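Local coordinates for protein potential RNA-dependent RNA polymerase (Human picobirnavirus, PDB 5I62) that catalyses RNA-templated RNA synthesis from ribonucleoside triphosphates, serving both transcription and replication of the viral double-stranded RNA genome, at residues 66-69 against 70-74; 87-90 against 91-94; 229-232 against 233-236; 371-374 against 375-379; 382-386 against 387-391. All coordinates share one frame; numbering follows the deposited sequence.

Contact 1 (66-69 against 70-74); sequences MEFE and DDLRK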
loop_
_atom_site.group_PDB
_atom_site.type_symbol
_atom_site.label_atom_id
_atom_site.label_comp_id
_atom_site.label_asym_id
_atom_site.label_seq_id
_atom_site.Cartn_x
_atom_site.Cartn_y
_atom_site.Cartn_z
ATOM N N MET A 66 24.115 6.353 1.877
ATOM C CA MET A 66 24.764 5.117 1.450
ATOM C C MET A 66 24.285 3.931 2.280
ATOM O O MET A 66 24.059 2.842 1.739
ATOM C CB MET A 66 26.285 5.264 1.535
ATOM C CG MET A 66 27.091 4.067 1.002
ATOM S SD MET A 66 26.782 3.667 -0.746
ATOM C CE MET A 66 26.953 5.254 -1.483
ATOM N N GLU A 67 24.125 4.119 3.595
ATOM C CA GLU A 67 23.581 3.048 4.432
ATOM C C GLU A 67 22.184 2.658 3.987
ATOM O O GLU A 67 21.841 1.472 3.968
ATOM C CB GLU A 67 23.529 3.466 5.896
ATOM C CG GLU A 67 24.856 3.614 6.567
ATOM C CD GLU A 67 24.812 4.690 7.651
ATOM O OE1 GLU A 67 25.814 5.428 7.812
ATOM O OE2 GLU A 67 23.753 4.824 8.315
ATOM N N PHE A 68 21.353 3.654 3.679
ATOM C CA PHE A 68 19.999 3.422 3.181
ATOM C C PHE A 68 20.030 2.625 1.884
ATOM O O PHE A 68 19.306 1.637 1.731
ATOM C CB PHE A 68 19.329 4.784 3.008
ATOM C CG PHE A 68 18.060 4.790 2.187
ATOM C CD1 PHE A 68 16.841 4.466 2.755
ATOM C CD2 PHE A 68 18.083 5.231 0.875
ATOM C CE1 PHE A 68 15.667 4.533 2.008
ATOM C CE2 PHE A 68 16.914 5.299 0.126
ATOM C CZ PHE A 68 15.702 4.949 0.708
ATOM N N GLU A 69 20.903 3.023 0.957
ATOM C CA GLU A 69 21.059 2.311 -0.304
ATOM C C GLU A 69 21.558 0.883 -0.086
ATOM O O GLU A 69 21.041 -0.061 -0.696
ATOM C CB GLU A 69 22.019 3.080 -1.211
ATOM C CG GLU A 69 21.461 4.375 -1.800
ATOM C CD GLU A 69 20.806 4.153 -3.159
ATOM O OE1 GLU A 69 20.450 2.989 -3.453
ATOM O OE2 GLU A 69 20.650 5.135 -3.927
ATOM N N ASP A 70 22.590 0.715 0.756
ATOM C CA ASP A 70 23.109 -0.608 1.091
ATOM C C ASP A 70 22.032 -1.503 1.688
ATOM O O ASP A 70 21.946 -2.696 1.365
ATOM C CB ASP A 70 24.271 -0.495 2.079
ATOM C CG ASP A 70 25.588 -0.149 1.415
ATOM O OD1 ASP A 70 25.659 -0.170 0.168
ATOM O OD2 ASP A 70 26.562 0.132 2.147
ATOM N N ASP A 71 21.229 -0.950 2.600
ATOM C CA ASP A 71 20.114 -1.696 3.175
ATOM C C ASP A 71 19.156 -2.213 2.095
ATOM O O ASP A 71 18.779 -3.390 2.099
ATOM C CB ASP A 71 19.374 -0.813 4.174
ATOM C CG ASP A 71 18.186 -1.503 4.792
ATOM O OD1 ASP A 71 18.373 -2.471 5.561
ATOM O OD2 ASP A 71 17.050 -1.085 4.494
ATOM N N LEU A 72 18.728 -1.341 1.175
ATOM C CA LEU A 72 17.745 -1.764 0.180
ATOM C C LEU A 72 18.375 -2.646 -0.895
ATOM O O LEU A 72 17.682 -3.464 -1.514
ATOM C CB LEU A 72 17.056 -0.549 -0.438
ATOM C CG LEU A 72 16.123 0.167 0.552
ATOM C CD1 LEU A 72 15.492 1.408 -0.032
ATOM C CD2 LEU A 72 15.033 -0.806 0.997
ATOM N N ARG A 73 19.678 -2.480 -1.139
ATOM C CA ARG A 73 20.385 -3.361 -2.058
ATOM C C ARG A 73 20.240 -4.828 -1.658
ATOM O O ARG A 73 20.158 -5.705 -2.527
ATOM C CB ARG A 73 21.860 -2.976 -2.117
ATOM C CG ARG A 73 22.653 -3.857 -3.049
ATOM C CD ARG A 73 24.052 -3.335 -3.275
ATOM N NE ARG A 73 24.558 -3.819 -4.556
ATOM C CZ ARG A 73 25.846 -3.934 -4.860
ATOM N NH1 ARG A 73 26.769 -3.617 -3.961
ATOM N NH2 ARG A 73 26.211 -4.382 -6.055
ATOM N N LYS A 74 20.190 -5.111 -0.352
ATOM C CA LYS A 74 20.065 -6.485 0.112
ATOM C C LYS A 74 18.716 -7.103 -0.239
ATOM O O LYS A 74 18.589 -8.326 -0.173
ATOM C CB LYS A 74 20.275 -6.560 1.618
ATOM C CG LYS A 74 21.588 -5.981 2.101
ATOM C CD LYS A 74 21.639 -6.043 3.620
ATOM C CE LYS A 74 22.988 -5.615 4.142
ATOM N NZ LYS A 74 22.892 -5.333 5.604
#
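Phe68 and Leu72 sit four residues apart on the same side of helix 63-73, one turn of alpha-helix separating them, and their side chains are the main apolar meeting of this segment. Leu72 CD1 rests over a face of the phenyl ring, 4.0 Å from the centroid of Phe68 and 28° off the ring normal, a CH-pi contact. Its touch is toward the far end of the ring, with Leu72 CD1 3.6 Å from Phe68 CZ. Phe68 chi1 of 165° swings the ring away from its own backbone N and lets its end approach the next turn. Both side chains are buried and also reach Ser418, so bulky apolar residues suit this side of the helix.

Main-chain bonds of the i to i+4 kind hold the turn itself. Asp70 N donates to Met66 O at 2.8 Å, Asp71 N to Glu67 O at 2.8 Å, Leu72 N to Phe68 O at 3.1 Å and Arg73 N to Glu69 O at 2.8 Å.

The charged groups of Glu69, Asp70 and Arg73 find their partners in other parts of the chain. Glu69, though buried, is well satisfied: its carboxylate takes hydrogen bonds from Ser418, Thr419, His457 and the backbone N of Met420, at the start of helix 419-427. Arg73 makes a salt bridge with Asp49 on helix 44-55, which also supplies Tyr52 as the hydrogen-bond partner of Asp70. Beside that carboxylate the Met66 thioether crosses over, bringing Met66 SD to 4.1 Å from Asp70 OD1.

Contact 2 (87-90 against 91-94); sequences ERMS and DIDS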
loop_
_atom_site.group_PDB
_atom_site.type_symbol
_atom_site.label_atom_id
_atom_site.label_comp_id
_atom_site.label_asym_id
_atom_site.label_seq_id
_atom_site.Cartn_x
_atom_site.Cartn_y
_atom_site.Cartn_z
ATOM N N GLU A 87 2.027 -23.805 0.303
ATOM C CA GLU A 87 3.107 -23.138 1.033
ATOM C C GLU A 87 2.744 -21.729 1.503
ATOM O O GLU A 87 3.622 -21.009 1.991
ATOM C CB GLU A 87 4.371 -23.092 0.176
ATOM C CG GLU A 87 4.813 -24.457 -0.326
ATOM C CD GLU A 87 5.780 -24.357 -1.498
ATOM O OE1 GLU A 87 5.753 -25.256 -2.376
ATOM O OE2 GLU A 87 6.562 -23.375 -1.559
ATOM N N ARG A 88 1.473 -21.338 1.373
ATOM C CA ARG A 88 0.973 -20.036 1.771
ATOM C C ARG A 88 -0.078 -20.136 2.868
ATOM O O ARG A 88 -0.648 -19.113 3.244
ATOM C CB ARG A 88 0.377 -19.301 0.558
ATOM C CG ARG A 88 1.397 -18.964 -0.546
ATOM C CD ARG A 88 0.744 -18.302 -1.747
ATOM N NE ARG A 88 0.135 -17.022 -1.402
ATOM C CZ ARG A 88 -0.892 -16.481 -2.054
ATOM N NH1 ARG A 88 -1.433 -17.118 -3.096
ATOM N NH2 ARG A 88 -1.380 -15.311 -1.667
ATOM N N MET A 89 -0.367 -21.343 3.375
ATOM C CA MET A 89 -1.456 -21.499 4.336
ATOM C C MET A 89 -1.162 -20.778 5.644
ATOM O O MET A 89 -2.090 -20.309 6.317
ATOM C CB MET A 89 -1.726 -22.980 4.608
ATOM C CG MET A 89 -2.208 -23.768 3.397
ATOM S SD MET A 89 -3.734 -23.127 2.664
ATOM C CE MET A 89 -4.829 -23.092 4.084
ATOM N N SER A 90 0.115 -20.712 6.033
ATOM C CA SER A 90 0.502 -19.954 7.220
ATOM C C SER A 90 0.263 -18.465 7.025
ATOM O O SER A 90 -0.091 -17.756 7.975
ATOM C CB SER A 90 1.970 -20.202 7.549
ATOM O OG SER A 90 2.137 -21.458 8.169
ATOM N N ASP A 91 0.486 -17.975 5.803
ATOM C CA ASP A 91 0.211 -16.578 5.495
ATOM C C ASP A 91 -1.263 -16.265 5.689
ATOM O O ASP A 91 -1.614 -15.167 6.132
ATOM C CB ASP A 91 0.641 -16.267 4.064
ATOM C CG ASP A 91 2.125 -16.482 3.846
ATOM O OD1 ASP A 91 2.878 -16.389 4.841
ATOM O OD2 ASP A 91 2.534 -16.733 2.688
ATOM N N ILE A 92 -2.140 -17.219 5.356
ATOM C CA ILE A 92 -3.574 -17.047 5.578
ATOM C C ILE A 92 -3.908 -17.143 7.056
ATOM O O ILE A 92 -4.639 -16.299 7.586
ATOM C CB ILE A 92 -4.384 -18.080 4.778
ATOM C CG1 ILE A 92 -4.040 -18.027 3.294
ATOM C CG2 ILE A 92 -5.896 -17.878 5.027
ATOM C CD1 ILE A 92 -4.811 -19.065 2.506
ATOM N N ASP A 93 -3.415 -18.208 7.712
ATOM C CA ASP A 93 -3.601 -18.405 9.147
ATOM C C ASP A 93 -3.322 -17.121 9.919
ATOM O O ASP A 93 -4.039 -16.783 10.866
ATOM C CB ASP A 93 -2.677 -19.511 9.664
ATOM C CG ASP A 93 -3.058 -20.905 9.164
ATOM O OD1 ASP A 93 -4.193 -21.091 8.671
ATOM O OD2 ASP A 93 -2.203 -21.822 9.286
ATOM N N SER A 94 -2.262 -16.406 9.529
ATOM C CA SER A 94 -1.833 -15.201 10.241
ATOM C C SER A 94 -2.964 -14.190 10.400
ATOM O O SER A 94 -3.109 -13.563 11.454
ATOM C CB SER A 94 -0.650 -14.566 9.508
ATOM O OG SER A 94 -0.099 -13.487 10.256
HETATM O O HOH W 1 4.478 -18.160 1.799
HETATM O O HOH W 2 0.993 -15.549 0.865
#
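Arg88 and Asp91 meet through solvent and not by direct charge contact, for Arg88 NE lies 4.8 Å from Asp91 OD2. A water accepts from Arg88 NE at 2.8 Å, lying in the guanidinium plane at its edge, and donates to Asp91 OD2 at 2.7 Å. A second water donates to the same Asp91 OD2 at 2.6 Å and also to Glu87 O, so one carboxylate oxygen gathers two bridges that tie the chain before the helix to its first turn. The guanidinium and carboxylate planes stand 50° apart. Arg88 spends another of its nitrogens, NH2, on Gly185 O in strand 176-189.

The main chain is winding up here into helix 89-97, whose opening turn is closed by Ile92 N to Arg88 O, Asp93 N to Met89 O and Ser94 N to Ser90 O. Acidic residues suit such a place, since the positive end of the helix dipole would probably favour negative charge; Asp91 and Asp93 both fall in it. With chi1 at -69°, Asp93 CG lies close over Met89 O, 3.1 Å away, but without a bond; what holds the carboxylate is the salt bridge of Asp93 OD1 with Arg314.

Apolar contact is lighter. Ile92 is buried against Leu184, Leu306 and Tyr308 of the mixed sheet (strands 176-189 and 306-309), and Ile92 CD1 comes 4.2 Å from Met89 SD.

Contact 3 (229-232 against 233-236); sequences GLVP and AWVS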
loop_
_atom_site.group_PDB
_atom_site.type_symbol
_atom_site.label_atom_id
_atom_site.label_comp_id
_atom_site.label_asym_id
_atom_site.label_seq_id
_atom_site.Cartn_x
_atom_site.Cartn_y
_atom_site.Cartn_z
ATOM N N GLY A 229 -5.138 18.457 3.647
ATOM C CA GLY A 229 -3.746 18.106 3.849
ATOM C C GLY A 229 -3.457 17.344 5.124
ATOM O O GLY A 229 -2.315 17.349 5.582
ATOM N N LEU A 230 -4.458 16.659 5.693
ATOM C CA LEU A 230 -4.274 16.005 6.991
ATOM C C LEU A 230 -3.340 14.796 6.908
ATOM O O LEU A 230 -2.604 14.510 7.859
ATOM C CB LEU A 230 -5.622 15.585 7.568
ATOM C CG LEU A 230 -6.521 16.745 7.987
ATOM C CD1 LEU A 230 -7.943 16.265 8.244
ATOM C CD2 LEU A 230 -5.935 17.388 9.224
ATOM N N VAL A 231 -3.397 14.045 5.814
ATOM C CA VAL A 231 -2.513 12.900 5.583
ATOM C C VAL A 231 -1.704 13.191 4.330
ATOM O O VAL A 231 -2.174 12.914 3.222
ATOM C CB VAL A 231 -3.304 11.592 5.436
ATOM C CG1 VAL A 231 -2.361 10.403 5.129
ATOM C CG2 VAL A 231 -4.131 11.328 6.680
ATOM N N PRO A 232 -0.502 13.759 4.454
ATOM C CA PRO A 232 0.227 14.206 3.255
ATOM C C PRO A 232 0.483 13.096 2.240
ATOM O O PRO A 232 0.469 13.378 1.042
ATOM C CB PRO A 232 1.543 14.761 3.824
ATOM C CG PRO A 232 1.182 15.215 5.236
ATOM C CD PRO A 232 0.166 14.163 5.712
ATOM N N ALA A 233 0.702 11.851 2.683
ATOM C CA ALA A 233 0.958 10.759 1.743
ATOM C C ALA A 233 -0.242 10.473 0.841
ATOM O O ALA A 233 -0.072 9.864 -0.221
ATOM C CB ALA A 233 1.367 9.494 2.491
ATOM N N TRP A 234 -1.443 10.883 1.242
ATOM C CA TRP A 234 -2.606 10.804 0.366
ATOM C C TRP A 234 -2.618 11.909 -0.678
ATOM O O TRP A 234 -3.417 11.847 -1.616
ATOM C CB TRP A 234 -3.913 10.882 1.166
ATOM C CG TRP A 234 -4.222 9.665 1.973
ATOM C CD1 TRP A 234 -3.549 8.475 1.957
ATOM C CD2 TRP A 234 -5.278 9.517 2.928
ATOM N NE1 TRP A 234 -4.128 7.593 2.843
ATOM C CE2 TRP A 234 -5.189 8.210 3.453
ATOM C CE3 TRP A 234 -6.288 10.360 3.387
ATOM C CZ2 TRP A 234 -6.074 7.731 4.424
ATOM C CZ3 TRP A 234 -7.160 9.887 4.345
ATOM C CH2 TRP A 234 -7.046 8.584 4.857
ATOM N N VAL A 235 -1.774 12.923 -0.533
ATOM C CA VAL A 235 -1.780 14.027 -1.482
ATOM C C VAL A 235 -0.653 13.826 -2.485
ATOM O O VAL A 235 -0.898 13.712 -3.688
ATOM C CB VAL A 235 -1.664 15.386 -0.770
ATOM C CG1 VAL A 235 -1.669 16.534 -1.797
ATOM C CG2 VAL A 235 -2.807 15.557 0.230
ATOM N N SER A 236 0.589 13.778 -2.003
ATOM C CA SER A 236 1.735 13.679 -2.900
ATOM C C SER A 236 3.002 13.490 -2.087
ATOM O O SER A 236 3.034 13.768 -0.890
ATOM C CB SER A 236 1.874 14.934 -3.764
ATOM O OG SER A 236 2.317 16.009 -2.958
#
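Val231 packs over one face of the indole of Trp234, three residues on, and this is the main side-chain contact of the segment. Val231 CG1 stands 3.7 Å from the centroid of the five-membered ring of Trp234, only 8° off its normal, so the methyl carbon lies almost squarely over the ring in a CH-pi contact, with the CB-CG1 bond running along the plane. The other methyl, Val231 CG2, lies over the CE3-CZ3 rim of the six-membered ring, 4.1 Å from Trp234 CE3. With CG1 turned opposite its own backbone N (chi1 177°), the beta-branched side chain thus sets one methyl over each ring of the indole. The indole edge is used as well: Trp234 NE1 donates to Asn328 OD1, at the start of helix 327-345, which fixes the ring's rotation.

The backbone brings these groups together by turning tightly. Trp234 N donates to Val231 O at 2.9 Å, and Pro232 O takes two bonds: Val235 N at 2.8 Å, lying 57° out of the carbonyl plane, and Ser236 N at 3.1 Å, nearly along the C=O axis. Proline, which has no N-H, suits the start of this helical turn, where its restricted phi fits and its carbonyl is the group used; its ring packs against Ala239, Val240 and Arg243.

Gly229, with its positive phi, is the C-prime residue of the Schellman motif that ends helix 208-228, and Ser236 is the N-cap of helix 237-250, its OG accepting from Ala239 N. The arrangement is thus a compact connection between two helices, one ended by a Schellman motif and the next begun by a serine N-cap, lying against strand 355-357 of the palm sheet.

Contact 4 (371-374 against 375-379); sequences EDVM and QSYSR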
loop_
_atom_site.group_PDB
_atom_site.type_symbol
_atom_site.label_atom_id
_atom_site.label_comp_id
_atom_site.label_asym_id
_atom_site.label_seq_id
_atom_site.Cartn_x
_atom_site.Cartn_y
_atom_site.Cartn_z
ATOM N N GLU A 371 12.133 2.361 21.903
ATOM C CA GLU A 371 11.596 1.293 22.732
ATOM C C GLU A 371 10.365 1.765 23.507
ATOM O O GLU A 371 9.460 0.970 23.786
ATOM C CB GLU A 371 12.685 0.753 23.652
ATOM C CG GLU A 371 13.140 1.774 24.659
ATOM C CD GLU A 371 14.210 2.739 24.119
ATOM O OE1 GLU A 371 14.575 2.626 22.905
ATOM O OE2 GLU A 371 14.676 3.636 24.868
ATOM N N ASP A 372 10.298 3.058 23.855
ATOM C CA ASP A 372 9.057 3.579 24.428
ATOM C C ASP A 372 7.909 3.505 23.421
ATOM O O ASP A 372 6.787 3.117 23.772
ATOM C CB ASP A 372 9.224 5.020 24.888
ATOM C CG ASP A 372 10.014 5.139 26.181
ATOM O OD1 ASP A 372 10.309 4.100 26.812
ATOM O OD2 ASP A 372 10.317 6.284 26.574
ATOM N N VAL A 373 8.152 3.948 22.189
ATOM C CA VAL A 373 7.111 3.870 21.165
ATOM C C VAL A 373 6.684 2.424 20.981
ATOM O O VAL A 373 5.486 2.105 20.949
ATOM C CB VAL A 373 7.610 4.488 19.841
ATOM C CG1 VAL A 373 6.643 4.172 18.697
ATOM C CG2 VAL A 373 7.782 5.986 19.974
ATOM N N MET A 374 7.662 1.522 20.898
ATOM C CA MET A 374 7.353 0.112 20.683
ATOM C C MET A 374 6.480 -0.440 21.807
ATOM O O MET A 374 5.496 -1.147 21.553
ATOM C CB MET A 374 8.643 -0.692 20.560
ATOM C CG MET A 374 8.508 -1.907 19.664
ATOM S SD MET A 374 9.774 -3.157 19.954
ATOM C CE MET A 374 9.480 -3.469 21.696
ATOM N N GLN A 375 6.830 -0.127 23.058
ATOM C CA GLN A 375 6.034 -0.571 24.200
ATOM C C GLN A 375 4.626 0.008 24.152
ATOM O O GLN A 375 3.647 -0.691 24.461
ATOM C CB GLN A 375 6.716 -0.171 25.516
ATOM C CG GLN A 375 7.809 -1.123 25.989
ATOM C CD GLN A 375 8.627 -0.550 27.141
ATOM O OE1 GLN A 375 8.103 0.186 27.993
ATOM N NE2 GLN A 375 9.919 -0.893 27.179
ATOM N N SER A 376 4.506 1.291 23.798
ATOM C CA SER A 376 3.197 1.934 23.799
ATOM C C SER A 376 2.296 1.370 22.708
ATOM O O SER A 376 1.084 1.240 22.909
ATOM C CB SER A 376 3.349 3.447 23.629
ATOM O OG SER A 376 2.092 4.103 23.712
ATOM N N TYR A 377 2.868 1.057 21.541
ATOM C CA TYR A 377 2.083 0.498 20.440
ATOM C C TYR A 377 1.742 -0.973 20.687
ATOM O O TYR A 377 0.598 -1.399 20.488
ATOM C CB TYR A 377 2.854 0.603 19.128
ATOM C CG TYR A 377 3.063 1.960 18.495
ATOM C CD1 TYR A 377 2.771 3.149 19.162
ATOM C CD2 TYR A 377 3.581 2.041 17.214
ATOM C CE1 TYR A 377 3.000 4.382 18.559
ATOM C CE2 TYR A 377 3.798 3.252 16.598
ATOM C CZ TYR A 377 3.508 4.422 17.269
ATOM O OH TYR A 377 3.737 5.617 16.622
ATOM N N SER A 378 2.744 -1.772 21.077
ATOM C CA SER A 378 2.618 -3.230 21.060
ATOM C C SER A 378 1.594 -3.739 22.066
ATOM O O SER A 378 1.005 -4.808 21.864
ATOM C CB SER A 378 3.971 -3.878 21.323
ATOM O OG SER A 378 4.861 -3.604 20.258
ATOM N N ARG A 379 1.369 -3.003 23.150
ATOM C CA ARG A 379 0.410 -3.434 24.161
ATOM C C ARG A 379 -1.002 -3.580 23.604
ATOM O O ARG A 379 -1.846 -4.215 24.237
ATOM C CB ARG A 379 0.405 -2.449 25.329
ATOM C CG ARG A 379 -0.036 -1.072 24.918
ATOM C CD ARG A 379 0.057 -0.095 26.077
ATOM N NE ARG A 379 0.204 1.289 25.638
ATOM C CZ ARG A 379 0.162 2.334 26.464
ATOM N NH1 ARG A 379 -0.040 2.128 27.761
ATOM N NH2 ARG A 379 0.328 3.579 26.002
#
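Met374 O is gripped twice by one residue. Ser378 OG donates to it at 2.8 Å and Ser378 N at 2.9 Å, the two donors reaching Met374 O from opposite faces of the carbonyl plane. Chi1 of -66° folds the serine hydroxyl back along the helix to that carbonyl, a bond that small polar side chains often make one turn back. Beside it run the ordinary i to i+4 bonds, among them Tyr377 N to Val373 O at 2.9 Å.

On the buried side Val373 and Tyr377 lie alongside each other, pointing the same way. Val373 CG1 sits over one face of the phenol, 3.6 Å from the centroid of the Tyr377 ring and 17° off the normal, its touch displaced toward the rim, where CZ is 3.5 Å away. Both residues touch Thr260 of strand 257-261, and the broad ring of Tyr377 also packs on Leu338 and Gln339 of helix 327-345.

At the far end Arg379 turns back over Ser376. Its NE donates to Ser376 O at 2.9 Å, in the guanidinium plane, and its NH2 donates to Ser376 OG at 2.9 Å, so the guanidinium grips carbonyl and hydroxyl side-on. NH2 also reaches Ser345, which ties this end to helix 327-345. Helix 370-378 is consistent with the motif D helix of the polymerase palm, packed on the back of its antiparallel sheet.

Contact 5 (382-386 against 387-391); sequences LDMNL and EKQYV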
loop_
_atom_site.group_PDB
_atom_site.type_symbol
_atom_site.label_atom_id
_atom_site.label_comp_id
_atom_site.label_asym_id
_atom_site.label_seq_id
_atom_site.Cartn_x
_atom_site.Cartn_y
_atom_site.Cartn_z
ATOM N N LEU A 382 -0.145 -5.449 18.852
ATOM C CA LEU A 382 0.583 -5.229 17.613
ATOM C C LEU A 382 2.007 -5.753 17.741
ATOM O O LEU A 382 2.591 -5.765 18.824
ATOM C CB LEU A 382 0.578 -3.747 17.239
ATOM C CG LEU A 382 -0.850 -3.205 17.192
ATOM C CD1 LEU A 382 -0.844 -1.679 17.121
ATOM C CD2 LEU A 382 -1.602 -3.840 15.974
ATOM N N ASP A 383 2.562 -6.187 16.620
ATOM C CA ASP A 383 3.868 -6.822 16.584
ATOM C C ASP A 383 4.874 -5.876 15.951
ATOM O O ASP A 383 4.609 -5.304 14.891
ATOM C CB ASP A 383 3.809 -8.138 15.810
ATOM C CG ASP A 383 5.002 -9.033 16.085
ATOM O OD1 ASP A 383 5.504 -9.034 17.230
ATOM O OD2 ASP A 383 5.428 -9.749 15.153
ATOM N N MET A 384 6.012 -5.702 16.619
ATOM C CA MET A 384 7.100 -4.847 16.175
ATOM C C MET A 384 8.408 -5.491 16.629
ATOM O O MET A 384 8.494 -6.034 17.728
ATOM C CB MET A 384 6.996 -3.421 16.743
ATOM C CG MET A 384 5.635 -2.730 16.581
ATOM S SD MET A 384 5.544 -1.133 17.432
ATOM C CE MET A 384 6.511 -0.071 16.364
ATOM N N ASN A 385 9.407 -5.434 15.772
ATOM C CA ASN A 385 10.753 -5.948 16.028
ATOM C C ASN A 385 11.606 -4.705 16.273
ATOM O O ASN A 385 11.783 -3.870 15.381
ATOM C CB ASN A 385 11.177 -6.809 14.826
ATOM C CG ASN A 385 12.635 -7.195 14.785
ATOM O OD1 ASN A 385 13.410 -6.947 15.698
ATOM N ND2 ASN A 385 13.021 -7.801 13.660
ATOM N N LEU A 386 12.048 -4.534 17.517
ATOM C CA LEU A 386 12.814 -3.344 17.872
ATOM C C LEU A 386 13.954 -3.100 16.887
ATOM O O LEU A 386 14.313 -1.950 16.602
ATOM C CB LEU A 386 13.349 -3.488 19.293
ATOM C CG LEU A 386 14.103 -2.261 19.812
ATOM C CD1 LEU A 386 13.302 -0.983 19.580
ATOM C CD2 LEU A 386 14.451 -2.415 21.276
ATOM N N GLU A 387 14.501 -4.181 16.324
ATOM C CA GLU A 387 15.662 -4.084 15.449
ATOM C C GLU A 387 15.340 -3.343 14.166
ATOM O O GLU A 387 16.237 -2.810 13.505
ATOM C CB GLU A 387 16.176 -5.483 15.121
ATOM C CG GLU A 387 17.671 -5.558 14.958
ATOM C CD GLU A 387 18.405 -5.599 16.289
ATOM O OE1 GLU A 387 17.819 -5.215 17.328
ATOM O OE2 GLU A 387 19.581 -6.020 16.296
ATOM N N LYS A 388 14.080 -3.309 13.786
ATOM C CA LYS A 388 13.736 -2.677 12.531
ATOM C C LYS A 388 13.248 -1.251 12.706
ATOM O O LYS A 388 12.978 -0.585 11.704
ATOM C CB LYS A 388 12.687 -3.516 11.822
ATOM C CG LYS A 388 11.313 -3.274 12.315
ATOM C CD LYS A 388 10.491 -4.387 11.914
ATOM C CE LYS A 388 9.960 -4.731 13.116
ATOM N NZ LYS A 388 8.790 -5.729 12.955
ATOM N N GLN A 389 13.067 -0.794 13.941
ATOM C CA GLN A 389 12.827 0.617 14.150
ATOM C C GLN A 389 14.108 1.360 13.794
ATOM O O GLN A 389 15.206 0.801 13.859
ATOM C CB GLN A 389 12.416 0.885 15.597
ATOM C CG GLN A 389 11.415 -0.125 16.180
ATOM C CD GLN A 389 10.153 -0.299 15.347
ATOM O OE1 GLN A 389 9.438 0.667 15.068
ATOM N NE2 GLN A 389 9.850 -1.545 14.982
ATOM N N TYR A 390 13.969 2.611 13.379
ATOM C CA TYR A 390 15.125 3.424 13.037
ATOM C C TYR A 390 15.024 4.771 13.742
ATOM O O TYR A 390 13.943 5.354 13.836
ATOM C CB TYR A 390 15.257 3.629 11.512
ATOM C CG TYR A 390 16.426 4.525 11.149
ATOM C CD1 TYR A 390 17.733 4.032 11.144
ATOM C CD2 TYR A 390 16.231 5.865 10.846
ATOM C CE1 TYR A 390 18.812 4.854 10.827
ATOM C CE2 TYR A 390 17.294 6.692 10.523
ATOM C CZ TYR A 390 18.582 6.187 10.511
ATOM O OH TYR A 390 19.634 7.020 10.189
ATOM N N VAL A 391 16.165 5.251 14.234
ATOM C CA VAL A 391 16.243 6.425 15.094
ATOM C C VAL A 391 17.410 7.293 14.636
ATOM O O VAL A 391 18.494 6.783 14.347
ATOM C CB VAL A 391 16.398 5.988 16.569
ATOM C CG1 VAL A 391 16.805 7.110 17.410
ATOM C CG2 VAL A 391 15.105 5.408 17.102
#
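Residues 386-388 form a short 3-10 turn, flanked by Asn385 and Gln389, that leads into strand 390-392, consistent with the motif D loop at the edge of the polymerase palm. Asn385 closes it from both its carbonyls. The side-chain oxygen Asn385 OD1 accepts from Glu387 N at 3.0 Å, an Asx turn, while Asn385 O takes Lys388 N at 2.9 Å. A second donor reaches Asn385 O from the opposite face of its plane, Gln389 NE2 at 3.0 Å, in a nearly straight bond of 170° that lies in the amide plane of the glutamine. Leu386 O in turn accepts Gln389 N at 3.2 Å.

Gln389 suits the spot because its amide offers both a donor and an acceptor: bent at chi2 (-54°), it folds back over the turn, and its OE1 accepts from Asp261 N in strand 257-261, probably the first aspartate of motif A. Across the glutamine lies Met384, whose CE is 3.3 Å from Gln389 OE1. The modelled approach of the Lys388 side-chain end to Asn385 is too tight and remains doubtful.

Since NE2 gives to Asn385 O and OE1 takes from Asp261 N, the amide has a defined orientation and ties the turn to strand 257-261.

From the N terminus, the five contacts follow in series, each bridging adjoining segments; none nests in or crosses another. Contact 1, within helix 63-73, links helix 44-55 to the start of helix 419-427. Contact 2 opens the next helix, 89-97, against the mixed sheet, its nearest atoms about 18 Å from those of contact 1. Contact 3 joins helices 208-228 and 237-250 beside strand 355-357. Contacts 4 and 5 are the pair that touch, their centres about 9 Å apart: Met374 and Tyr377 of the helix pack on Met384 of the following loop, which runs on into edge strand 390-392. Contacts 3, 4 and 5 all adjoin the four-stranded antiparallel sheet.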